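Local coordinates for pantothenate synthetase (Francisella tularensis subsp. tularensis, PDB 3N8H), which catalyses the ATP-dependent condensation of pantoate with beta-alanine to give pantothenate, by way of a pantoyl-adenylate intermediate, at the interface of chains A and B. Sequence-based numbering; all coordinates share one arbitrary frame. Chains: chain A/B, Pantothenate synthetase.

Contact 1: the interface of chains A and B. Residues chain A 110-113, 162, 166; chain B 105-107.
A:Lys112 and A:Pro111 meet B:Leu106 and B:Leu107 at an antiparallel strand-to-strand edge of the homodimer interface, where strands 107-111 of the two pantothenate synthetase subunits pair across the two-fold axis and tie the chains together. A:Pro111 and B:Leu107 form the beta bridge. Beside it, the backbone N of A:Lys112 donates a nearly straight hydrogen bond to the backbone O of B:Leu106, 2.5 Å long and 170° at the hydrogen. The side chain of B:Leu106 then passes A:Leu113 at about a right angle: its CB lies 3.9 Å from A:Leu113 CG, and its CD1 touches A:Leu113 CD2. The other methyl, B:Leu106 CD2, rests 3.4 Å from the backbone O of A:Lys112. B:Leu107 has CG anti to its carbonyl carbon (chi1 -56°), and its two methyls part company. B:Leu107 CD2 packs 3.9 Å from CA of A:Pro111, while B:Leu107 CD1 reaches helix 154-166 and lies 3.7 Å from CG of A:Gln162. The carboxylate OD2 of A:Asp166 lies 3.7 Å from B:Leu107 CD1. Within that helix, A:Gln162 NE2 donates a hydrogen bond to A:Asp166 OD2 at 2.8 Å, from above the carboxylate plane but in the plane of its own amide, which probably holds both side chains in place beside B:Leu107.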
# COMPACT_ATOMS: atom_id res chain seq x y z
N GLU A 110 -6.55 0.81 -0.46
CA GLU A 110 -7.95 1.09 -0.77
C GLU A 110 -8.12 0.99 -2.28
O GLU A 110 -7.47 1.72 -3.02
CB GLU A 110 -8.28 2.52 -0.35
CG GLU A 110 -9.71 2.80 -0.01
CD GLU A 110 -10.15 2.14 1.29
OE1 GLU A 110 -9.69 2.58 2.38
OE2 GLU A 110 -10.95 1.19 1.22
N PRO A 111 -8.99 0.09 -2.75
CA PRO A 111 -9.13 -0.03 -4.19
C PRO A 111 -10.20 0.94 -4.72
O PRO A 111 -11.35 0.93 -4.29
CB PRO A 111 -9.59 -1.48 -4.39
CG PRO A 111 -10.06 -1.98 -3.01
CD PRO A 111 -9.88 -0.84 -2.03
N LYS A 112 -9.82 1.80 -5.65
CA LYS A 112 -10.81 2.68 -6.29
C LYS A 112 -10.88 2.34 -7.77
O LYS A 112 -10.17 2.94 -8.59
CB LYS A 112 -10.46 4.15 -6.07
CG LYS A 112 -10.72 4.61 -4.64
CD LYS A 112 -12.11 4.18 -4.19
CE LYS A 112 -12.33 4.46 -2.72
NZ LYS A 112 -12.16 5.91 -2.44
N LEU A 113 -11.68 1.33 -8.09
CA LEU A 113 -11.88 0.91 -9.47
C LEU A 113 -13.08 -0.02 -9.60
O LEU A 113 -13.55 -0.58 -8.62
CB LEU A 113 -10.63 0.25 -10.06
CG LEU A 113 -9.63 -0.64 -9.30
CD1 LEU A 113 -10.09 -1.20 -7.96
CD2 LEU A 113 -9.10 -1.75 -10.20
N GLN A 162 -3.19 -6.26 -10.23
CA GLN A 162 -3.08 -4.80 -10.28
C GLN A 162 -2.12 -4.31 -9.16
O GLN A 162 -1.28 -3.45 -9.39
CB GLN A 162 -4.44 -4.13 -10.15
CG GLN A 162 -4.39 -2.61 -10.31
CD GLN A 162 -4.06 -2.19 -11.72
OE1 GLN A 162 -4.63 -2.70 -12.68
NE2 GLN A 162 -3.12 -1.26 -11.86
N ASP A 166 1.24 -2.16 -9.68
CA ASP A 166 1.24 -0.79 -9.16
C ASP A 166 2.35 -0.57 -8.15
O ASP A 166 2.89 0.53 -8.04
CB ASP A 166 -0.10 -0.49 -8.49
CG ASP A 166 -1.03 0.32 -9.40
OD1 ASP A 166 -0.58 1.31 -10.03
OD2 ASP A 166 -2.22 -0.04 -9.46
N ASN B 105 -4.94 6.28 -10.66
CA ASN B 105 -4.79 6.14 -9.22
C ASN B 105 -5.85 5.17 -8.69
O ASN B 105 -6.84 5.57 -8.08
CB ASN B 105 -4.91 7.53 -8.57
CG ASN B 105 -4.50 7.53 -7.11
OD1 ASN B 105 -3.57 6.82 -6.69
ND2 ASN B 105 -5.18 8.37 -6.33
N LEU B 106 -5.62 3.88 -8.93
CA LEU B 106 -6.62 2.84 -8.66
C LEU B 106 -6.47 2.23 -7.25
O LEU B 106 -7.48 1.96 -6.58
CB LEU B 106 -6.52 1.73 -9.72
CG LEU B 106 -6.79 2.19 -11.15
CD1 LEU B 106 -6.85 1.00 -12.11
CD2 LEU B 106 -8.07 3.05 -11.25
N LEU B 107 -5.22 2.01 -6.84
CA LEU B 107 -4.89 1.45 -5.53
C LEU B 107 -4.18 2.51 -4.70
O LEU B 107 -3.08 2.95 -5.04
CB LEU B 107 -4.00 0.21 -5.70
CG LEU B 107 -4.63 -0.87 -6.59
CD1 LEU B 107 -3.70 -2.07 -6.75
CD2 LEU B 107 -5.99 -1.30 -6.04

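Contact 2: the interface of chains A and B. Residues chain A 107, 109, 133, 136-137, 140; chain B 109, 136, 167-168.
B:Phe167 inserts its ring against helix 127-142 of chain A in the homodimer interface of this pantothenate synthetase, beside the antiparallel bridge of A:Ile109 and B:Ile109. The first torsion (chi1 -61°) sets the ring beside the backbone N and points it at strand 107-111 of the partner. B:Phe167 CD1 meets A:Leu136 CG at 3.8 Å, the two side chains crossing at about a right angle, and also touches the aliphatic CG of A:Lys137. B:Phe167 CE1 lies 3.9 Å from A:Leu136 CD2 and approaches the methyl CG2 of A:Thr133. B:Phe167 CZ comes 3.9 Å from the backbone O of A:Leu107, while CE2 borders that residue's CB. Along A:Gln140, CB and CG each lie 3.3 Å from the backbone O of B:Phe167, and the amide carbon CD passes beside it. At the tip, A:Gln140 NE2 donates a hydrogen bond to B:Phe167 O, 3.0 Å long and 152° at the hydrogen; this oxygen lies near the plane of the A:Gln140 amide. B:Phe168 presents the edge of its ring to A:Lys137, whose CG lies in the ring plane beside CE2. Nearer the two-fold axis, the CD2 methyls of A:Leu136 and B:Leu136 meet at 3.9 Å. The backbone N of A:Ile109 donates a hydrogen bond to the hydroxyl OG1 of A:Thr133, 2.8 Å, linking strand to helix.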
# COMPACT_ATOMS: atom_id res chain seq x y z
N LEU A 107 -2.57 1.70 8.16
CA LEU A 107 -2.37 2.05 6.74
C LEU A 107 -2.94 0.95 5.86
O LEU A 107 -2.53 -0.21 5.96
CB LEU A 107 -0.88 2.22 6.43
CG LEU A 107 -0.13 3.31 7.20
CD1 LEU A 107 1.36 3.29 6.79
CD2 LEU A 107 -0.76 4.67 6.99
N ILE A 109 -4.52 -0.46 1.98
CA ILE A 109 -4.68 -0.34 0.54
C ILE A 109 -6.17 -0.25 0.24
O ILE A 109 -6.94 -1.12 0.66
CB ILE A 109 -4.10 -1.56 -0.20
CG1 ILE A 109 -2.57 -1.57 -0.08
CG2 ILE A 109 -4.48 -1.50 -1.65
CD1 ILE A 109 -1.90 -0.46 -0.83
N THR A 133 -4.26 -5.31 1.51
CA THR A 133 -3.29 -4.86 2.50
C THR A 133 -2.45 -6.04 3.04
O THR A 133 -1.21 -5.98 3.07
CB THR A 133 -3.99 -4.13 3.68
OG1 THR A 133 -4.76 -3.02 3.18
CG2 THR A 133 -2.97 -3.61 4.68
N LEU A 136 -0.23 -7.47 0.14
CA LEU A 136 0.95 -6.61 -0.00
C LEU A 136 1.99 -6.91 1.08
O LEU A 136 3.18 -7.04 0.79
CB LEU A 136 0.56 -5.12 0.04
CG LEU A 136 1.73 -4.16 -0.21
CD1 LEU A 136 2.58 -4.59 -1.43
CD2 LEU A 136 1.25 -2.71 -0.40
N LYS A 137 1.56 -7.01 2.33
CA LYS A 137 2.47 -7.33 3.44
C LYS A 137 3.17 -8.70 3.25
O LYS A 137 4.39 -8.83 3.41
CB LYS A 137 1.70 -7.31 4.76
CG LYS A 137 1.38 -5.89 5.26
CD LYS A 137 0.32 -5.96 6.40
CE LYS A 137 0.13 -4.57 7.05
NZ LYS A 137 1.20 -4.26 8.05
N GLN A 140 5.74 -8.66 0.63
CA GLN A 140 6.90 -7.85 1.02
C GLN A 140 7.76 -8.68 1.96
O GLN A 140 8.98 -8.58 1.98
CB GLN A 140 6.43 -6.58 1.71
CG GLN A 140 5.80 -5.51 0.76
CD GLN A 140 6.85 -4.89 -0.18
OE1 GLN A 140 7.06 -5.37 -1.30
NE2 GLN A 140 7.52 -3.84 0.29
N ILE B 109 -2.87 4.06 -0.80
CA ILE B 109 -2.69 3.91 0.63
C ILE B 109 -3.59 4.90 1.36
O ILE B 109 -3.49 6.11 1.14
CB ILE B 109 -1.23 4.15 1.05
CG1 ILE B 109 -0.32 3.09 0.41
CG2 ILE B 109 -1.13 4.11 2.57
CD1 ILE B 109 -0.43 1.72 1.09
N LEU B 136 5.42 5.06 -1.32
CA LEU B 136 5.49 3.61 -1.40
C LEU B 136 5.97 3.17 -2.80
O LEU B 136 6.83 2.32 -2.92
CB LEU B 136 4.13 2.98 -1.07
CG LEU B 136 4.11 1.46 -1.22
CD1 LEU B 136 5.22 0.81 -0.40
CD2 LEU B 136 2.73 0.89 -0.84
N PHE B 167 4.93 -2.03 5.73
CA PHE B 167 5.12 -2.80 4.50
C PHE B 167 6.49 -3.40 4.36
O PHE B 167 6.92 -3.75 3.26
CB PHE B 167 4.62 -2.02 3.27
CG PHE B 167 3.14 -1.71 3.36
CD1 PHE B 167 2.22 -2.76 3.28
CD2 PHE B 167 2.69 -0.43 3.65
CE1 PHE B 167 0.86 -2.52 3.43
CE2 PHE B 167 1.32 -0.18 3.79
CZ PHE B 167 0.40 -1.23 3.67
N PHE B 168 7.15 -3.54 5.50
CA PHE B 168 8.39 -4.30 5.62
C PHE B 168 9.42 -3.86 4.57
O PHE B 168 9.99 -4.67 3.84
CB PHE B 168 8.08 -5.81 5.59
CG PHE B 168 7.03 -6.20 6.60
CD1 PHE B 168 7.38 -6.50 7.91
CD2 PHE B 168 5.68 -6.21 6.25
CE1 PHE B 168 6.40 -6.81 8.85
CE2 PHE B 168 4.69 -6.51 7.20
CZ PHE B 168 5.05 -6.81 8.50

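Contact 3: the interface of chains A and B. Residues chain A 140, 167-169; chain B 140.
A:Gln140 and B:Gln140 reach towards each other from opposite directions and join their side-chain amides by a reciprocal pair of hydrogen bonds in the homodimer interface of pantothenate synthetase. B:Gln140 NE2 donates to A:Gln140 OE1 at 3.0 Å, and A:Gln140 NE2 returns a bond to B:Gln140 OE1, also 3.0 Å but more bent, at 138° at the hydrogen. The amide planes stand 68° apart, so this is a twisted pair and not a flat one: each donor sits above the carbonyl plane of its acceptor, away from a lone-pair direction. B:Gln140 NE2 makes another, straighter bond to the backbone O of A:Phe167, 2.9 Å long, with the acceptor close to the amide plane. Two carbonyl oxygens thus grip one amide nitrogen and probably limit rotation of the group. The turn about the CB-CG bond of B:Gln140 (chi2 -75°) brings the amide towards both.

A water bridges the chains through backbone oxygens, 2.9 Å from A:Phe168 O and 2.8 Å from B:Gln140 O.

Apolar packing is slight. The amide carbons A:Gln140 CD and B:Gln140 CD lie 4.0 Å apart, and CB of B:Gln140 lies 4.1 Å from CB of A:Phe168. A:Ile169 runs alongside the B:Gln140 side chain, pointing the same way.

Both glutamines lie on helix 127-142, near its C-terminal end, and residues 167-169 belong to the loop between helix 154-166 and strand 172-176.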
# COMPACT_ATOMS: atom_id res chain seq x y z
N GLN A 140 5.74 -8.66 0.63
CA GLN A 140 6.90 -7.85 1.02
C GLN A 140 7.76 -8.68 1.96
O GLN A 140 8.98 -8.58 1.98
CB GLN A 140 6.43 -6.58 1.71
CG GLN A 140 5.80 -5.51 0.76
CD GLN A 140 6.85 -4.89 -0.18
OE1 GLN A 140 7.06 -5.37 -1.30
NE2 GLN A 140 7.52 -3.84 0.29
N PHE A 167 2.71 -1.61 -7.43
CA PHE A 167 3.76 -1.45 -6.43
C PHE A 167 5.01 -2.21 -6.77
O PHE A 167 5.78 -2.61 -5.89
CB PHE A 167 3.19 -1.78 -5.04
CG PHE A 167 2.02 -0.90 -4.70
CD1 PHE A 167 2.21 0.46 -4.51
CD2 PHE A 167 0.74 -1.41 -4.66
CE1 PHE A 167 1.14 1.32 -4.23
CE2 PHE A 167 -0.35 -0.58 -4.38
CZ PHE A 167 -0.15 0.79 -4.17
N PHE A 168 5.19 -2.41 -8.07
CA PHE A 168 6.45 -2.87 -8.63
C PHE A 168 7.04 -4.06 -7.93
O PHE A 168 8.22 -4.09 -7.58
CB PHE A 168 7.41 -1.68 -8.68
CG PHE A 168 6.82 -0.50 -9.41
CD1 PHE A 168 6.89 -0.42 -10.79
CD2 PHE A 168 6.14 0.49 -8.72
CE1 PHE A 168 6.32 0.65 -11.48
CE2 PHE A 168 5.55 1.56 -9.41
CZ PHE A 168 5.65 1.63 -10.79
N ILE A 169 6.20 -5.06 -7.72
CA ILE A 169 6.61 -6.31 -7.10
C ILE A 169 7.01 -7.29 -8.21
O ILE A 169 6.20 -7.63 -9.07
CB ILE A 169 5.45 -6.87 -6.28
CG1 ILE A 169 5.16 -5.91 -5.11
CG2 ILE A 169 5.72 -8.30 -5.81
CD1 ILE A 169 3.85 -6.20 -4.40
N GLN B 140 9.53 1.35 -3.81
CA GLN B 140 9.53 0.05 -4.46
C GLN B 140 10.39 0.14 -5.71
O GLN B 140 10.98 -0.84 -6.15
CB GLN B 140 8.11 -0.44 -4.81
CG GLN B 140 7.21 -0.70 -3.58
CD GLN B 140 7.59 -1.99 -2.85
OE1 GLN B 140 8.37 -1.97 -1.90
NE2 GLN B 140 7.06 -3.10 -3.32
O HOH W 1 10.21 -3.42 -5.59

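The three C-alpha centres form a triangle on the dimer surface: contact 2 lies about 13 Å from contact 1 and about 9 Å from contact 3, and contacts 1 and 3 are about 14 Å apart. Contacts 1 and 2 share strand 107-111, and contacts 2 and 3 share helix 127-142 and A:Gln140 itself. The two-fold axis repeats each contact with the chains exchanged. All three centres lie 22 to 25 Å from the predicted catalytic A:His39, so the interface probably supports the subunit architecture and does not itself supply catalytic groups.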